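Local coordinates for protein probable TonB-dependent receptor (Pseudomonas aeruginosa, PDB 4K3F) that probably binds methionine in the periplasm as the substrate-binding lipoprotein of a transport system, at residues E65-K68 against D73-A76; H14-N19 against Q229-G234. All coordinates share one frame; numbering follows the deposited sequence.

Overall arrangement
Both contacts belong to the lobe built on the six-stranded mixed sheet of a type II periplasmic binding protein fold, whose strand order begins 2-1-3. Their centres lie 25 Å apart, with nearest atoms about 13 Å apart, so they do not meet. Contact 2 comes first and last along the chain: it joins helix 11-26, which follows strand 3-9, to the end of helix 222-232, just before the edge strand 237-238. Contact 1 is nested inside that span and ties the C-terminal half of helix 60-70 to the start of strand 75-82. One closes a short local connection, while the other joins an early helix to a late one, near bound selenomethionine through His14.

Contact 1 (E65-K68 against D73-A76)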
# COMPACT_ATOMS: atom_id res chain seq x y z
N GLU A 65 5.63 -5.78 10.79
CA GLU A 65 4.62 -6.62 11.39
C GLU A 65 4.59 -8.01 10.77
O GLU A 65 4.44 -9.01 11.48
CB GLU A 65 3.26 -5.95 11.25
CG GLU A 65 2.09 -6.75 11.78
CD GLU A 65 2.19 -7.16 13.24
OE1 GLU A 65 2.91 -6.51 14.04
OE2 GLU A 65 1.47 -8.11 13.60
N PHE A 66 4.80 -8.08 9.43
CA PHE A 66 4.84 -9.37 8.75
C PHE A 66 6.03 -10.21 9.27
O PHE A 66 5.88 -11.38 9.62
CB PHE A 66 4.82 -9.17 7.23
CG PHE A 66 4.48 -10.42 6.46
CD1 PHE A 66 5.43 -11.40 6.27
CD2 PHE A 66 3.22 -10.59 5.94
CE1 PHE A 66 5.10 -12.56 5.58
CE2 PHE A 66 2.90 -11.72 5.22
CZ PHE A 66 3.85 -12.71 5.07
N ASN A 67 7.22 -9.63 9.34
CA ASN A 67 8.35 -10.36 9.89
C ASN A 67 8.14 -10.81 11.32
O ASN A 67 8.55 -11.91 11.72
CB ASN A 67 9.60 -9.48 9.85
CG ASN A 67 10.24 -9.40 8.45
OD1 ASN A 67 10.26 -10.34 7.66
ND2 ASN A 67 10.86 -8.28 8.21
N LYS A 68 7.53 -9.94 12.12
CA LYS A 68 7.20 -10.31 13.50
C LYS A 68 6.24 -11.51 13.51
O LYS A 68 6.51 -12.51 14.19
CB LYS A 68 6.58 -9.13 14.23
CG LYS A 68 6.16 -9.44 15.65
CD LYS A 68 5.49 -8.22 16.29
CE LYS A 68 5.13 -8.51 17.74
NZ LYS A 68 4.09 -9.56 17.85
N ASP A 73 12.85 -12.55 8.05
CA ASP A 73 13.84 -11.48 8.19
C ASP A 73 14.07 -10.78 6.87
O ASP A 73 15.21 -10.45 6.50
CB ASP A 73 15.13 -11.95 8.86
CG ASP A 73 16.04 -12.70 7.96
OD1 ASP A 73 15.54 -13.35 7.02
OD2 ASP A 73 17.27 -12.64 8.22
N LEU A 74 12.97 -10.49 6.17
CA LEU A 74 13.03 -9.70 4.96
C LEU A 74 13.42 -8.26 5.29
O LEU A 74 13.09 -7.75 6.36
CB LEU A 74 11.69 -9.74 4.23
CG LEU A 74 11.23 -11.12 3.78
CD1 LEU A 74 9.87 -10.99 3.10
CD2 LEU A 74 12.22 -11.80 2.88
N VAL A 75 14.11 -7.62 4.37
CA VAL A 75 14.69 -6.29 4.64
C VAL A 75 14.32 -5.32 3.51
O VAL A 75 14.30 -5.62 2.30
CB VAL A 75 16.24 -6.36 4.80
CG1 VAL A 75 16.59 -7.14 6.07
CG2 VAL A 75 16.94 -7.04 3.62
N ALA A 76 14.08 -4.09 3.92
CA ALA A 76 13.79 -3.05 2.96
C ALA A 76 15.06 -2.61 2.22
O ALA A 76 16.10 -2.50 2.80
CB ALA A 76 13.21 -1.85 3.71
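The flat carboxamide of Asn67 meets Leu74 with its two polar atoms rather than with a face: OD1 and ND2 both engage the backbone of that single residue. This clasp closes the helix-to-strand turn of a beta-alpha-beta crossover, in which helix 60-70 links strand 54-59 to the parallel strand 75-82, with strand 198-202 lying between the two in the sheet. ND2 of Asn67 donates to Leu74 O at 2.9 Å, while Leu74 N donates to Asn67 OD1 at 3.1 Å. Both bonds are somewhat bent, and through them the amide takes both the N-H and the C=O of Leu74, as a neighbouring strand might. Leu74 O lies 19° out of the amide plane, whereas Leu74 N stands 37° above the plane of the OD1 carbonyl, so the carboxamide and the backbone it grips are twisted against each other. With CG of Asn67 beside its own backbone N and opposite the carbonyl carbon (chi1 -78°), the amide reaches out from the helix to the incoming chain.

Two bonds to one residue fix the rotation of the amide, and Thr72 OG1 adds a third by hydrogen bonding to the same OD1. Asp73 N also comes near, but its angle is too poor for a bond. Beyond the clasp, the chain enters the sheet at Val75, which pairs through its backbone with Ala202. The buried side chain of Leu74 packs on Val47 and Ser48 of helix 42-48, on Leu63 and on Val201. It remains about 11 Å from the bound selenomethionine; the contact joins helix to sheet, and none of its residues belongs to the ligand pocket. Leu74 still brushes the amide with the root of its side chain, its CB lying 3.8 Å from Asn67 OD1.

Contact 2 (H14-N19 against Q229-G234); sequences HAEILN and QEKYKG
Two helices of the sheet-based lobe of this type II periplasmic binding protein fold meet here: helix 11-26, which follows the first strand, and the last turn of helix 222-232, near the C-terminus. The link is one hydrogen bond, given by Tyr232 OH to Glu16 OE1 over a short 2.5 Å, a length consistent with a charged carboxylate as acceptor. OE1 uses its anti lone pair, on the side away from OE2. It sits at the edge of the phenol ring, near its plane, with Glu16 OE1 3.3 Å from Tyr232 CE1; the carboxylate and ring planes are 32° apart. Glu16 gets there with CG beside its backbone N (chi1 -61°) and an extended chain beyond, which also lays its CB 3.2 Å from Tyr232 OH. The hydroxyl oxygen therefore lies alongside the Glu16 chain from CB to OE1. On helix 11-26, two residues before Glu16, His14 points away from this contact: it touches the bound selenomethionine, and its NE2 hydrogen bonds to Asn198 OD1.

Tyr232 itself is buried, and its side chain touches Val12 and Pro13 at the start of the partner helix. Over one face of its ring lies its own neighbour, Lys231, with CG 3.5 Å above the centre. A bend at chi2 of Lys231 (74°) then carries the chain across toward Glu16, at about a right angle to it. The charges stay apart, NZ of Lys231 being 4.5 Å from Glu16 OE2, beyond a salt bridge, though the lysine may still favour the ionised glutamate. NZ also makes a weak hydrogen bond to a glycerol, probably from the crystallisation liquor. The lysine touches the carboxylate through its CE, 3.7 Å from Glu16 OE1.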
# COMPACT_ATOMS: atom_id res chain seq x y z
N HIS A 14 2.55 -1.22 -8.90
CA HIS A 14 3.89 -1.77 -8.74
C HIS A 14 4.43 -2.47 -9.98
O HIS A 14 5.53 -2.19 -10.42
CB HIS A 14 3.96 -2.68 -7.51
CG HIS A 14 3.42 -2.03 -6.28
ND1 HIS A 14 2.08 -1.75 -6.11
CD2 HIS A 14 4.05 -1.53 -5.20
CE1 HIS A 14 1.91 -1.13 -4.96
NE2 HIS A 14 3.09 -0.99 -4.38
N ALA A 15 3.65 -3.37 -10.55
CA ALA A 15 4.13 -4.11 -11.72
C ALA A 15 4.22 -3.20 -12.96
O ALA A 15 5.09 -3.37 -13.82
CB ALA A 15 3.26 -5.34 -11.99
N GLU A 16 3.38 -2.17 -13.01
CA GLU A 16 3.45 -1.19 -14.10
C GLU A 16 4.79 -0.43 -13.99
O GLU A 16 5.50 -0.26 -14.96
CB GLU A 16 2.27 -0.23 -14.05
CG GLU A 16 0.92 -0.92 -14.19
CD GLU A 16 -0.26 0.04 -14.41
OE1 GLU A 16 -0.30 1.12 -13.81
OE2 GLU A 16 -1.19 -0.33 -15.15
N ILE A 17 5.10 0.06 -12.79
CA ILE A 17 6.37 0.73 -12.56
C ILE A 17 7.55 -0.14 -12.96
O ILE A 17 8.48 0.31 -13.64
CB ILE A 17 6.49 1.15 -11.07
CG1 ILE A 17 5.50 2.28 -10.78
CG2 ILE A 17 7.92 1.55 -10.72
CD1 ILE A 17 5.28 2.54 -9.29
N LEU A 18 7.52 -1.40 -12.52
CA LEU A 18 8.57 -2.34 -12.86
C LEU A 18 8.70 -2.60 -14.37
O LEU A 18 9.85 -2.68 -14.86
CB LEU A 18 8.44 -3.63 -12.05
CG LEU A 18 8.65 -3.48 -10.54
CD1 LEU A 18 8.28 -4.80 -9.88
CD2 LEU A 18 10.06 -3.08 -10.14
N ASN A 19 7.58 -2.66 -15.10
CA ASN A 19 7.63 -2.85 -16.56
C ASN A 19 8.37 -1.66 -17.27
O ASN A 19 9.08 -1.86 -18.24
CB ASN A 19 6.22 -2.95 -17.16
CG ASN A 19 5.54 -4.28 -16.85
OD1 ASN A 19 6.16 -5.31 -16.81
ND2 ASN A 19 4.21 -4.23 -16.72
N GLN A 229 4.17 10.28 -12.08
CA GLN A 229 3.40 11.52 -12.11
C GLN A 229 2.31 11.57 -13.20
O GLN A 229 1.13 11.89 -12.95
CB GLN A 229 4.37 12.69 -12.27
CG GLN A 229 5.12 13.00 -10.98
CD GLN A 229 6.23 14.00 -11.20
OE1 GLN A 229 6.71 14.18 -12.32
NE2 GLN A 229 6.68 14.63 -10.12
N GLU A 230 2.71 11.27 -14.43
CA GLU A 230 1.79 11.34 -15.57
C GLU A 230 0.76 10.20 -15.56
O GLU A 230 -0.38 10.40 -15.93
CB GLU A 230 2.57 11.36 -16.90
CG GLU A 230 3.14 10.00 -17.30
CD GLU A 230 3.85 10.02 -18.65
OE1 GLU A 230 4.97 10.59 -18.70
OE2 GLU A 230 3.31 9.42 -19.63
N LYS A 231 1.18 9.00 -15.11
CA LYS A 231 0.28 7.85 -15.18
C LYS A 231 -0.82 7.93 -14.12
O LYS A 231 -1.99 7.67 -14.41
CB LYS A 231 1.10 6.56 -15.06
CG LYS A 231 0.27 5.29 -15.11
CD LYS A 231 -0.27 4.94 -16.49
CE LYS A 231 -1.05 3.65 -16.38
NZ LYS A 231 -1.77 3.33 -17.63
N TYR A 232 -0.45 8.26 -12.89
CA TYR A 232 -1.38 8.16 -11.77
C TYR A 232 -1.95 9.50 -11.33
O TYR A 232 -2.83 9.51 -10.48
CB TYR A 232 -0.71 7.38 -10.61
CG TYR A 232 -0.17 6.05 -11.07
CD1 TYR A 232 -1.02 5.01 -11.43
CD2 TYR A 232 1.20 5.85 -11.21
CE1 TYR A 232 -0.53 3.80 -11.88
CE2 TYR A 232 1.71 4.66 -11.69
CZ TYR A 232 0.84 3.64 -12.03
OH TYR A 232 1.35 2.47 -12.50
N LYS A 233 -1.40 10.60 -11.84
CA LYS A 233 -2.02 11.94 -11.69
C LYS A 233 -2.33 12.27 -10.21
O LYS A 233 -3.42 12.74 -9.84
CB LYS A 233 -3.26 12.03 -12.54
CG LYS A 233 -2.97 12.01 -14.03
CD LYS A 233 -4.26 11.83 -14.80
CE LYS A 233 -4.01 11.97 -16.29
NZ LYS A 233 -5.29 11.99 -17.05
N GLY A 234 -1.33 12.01 -9.37
CA GLY A 234 -1.39 12.38 -7.97
C GLY A 234 -1.89 11.27 -7.05
O GLY A 234 -1.77 11.38 -5.83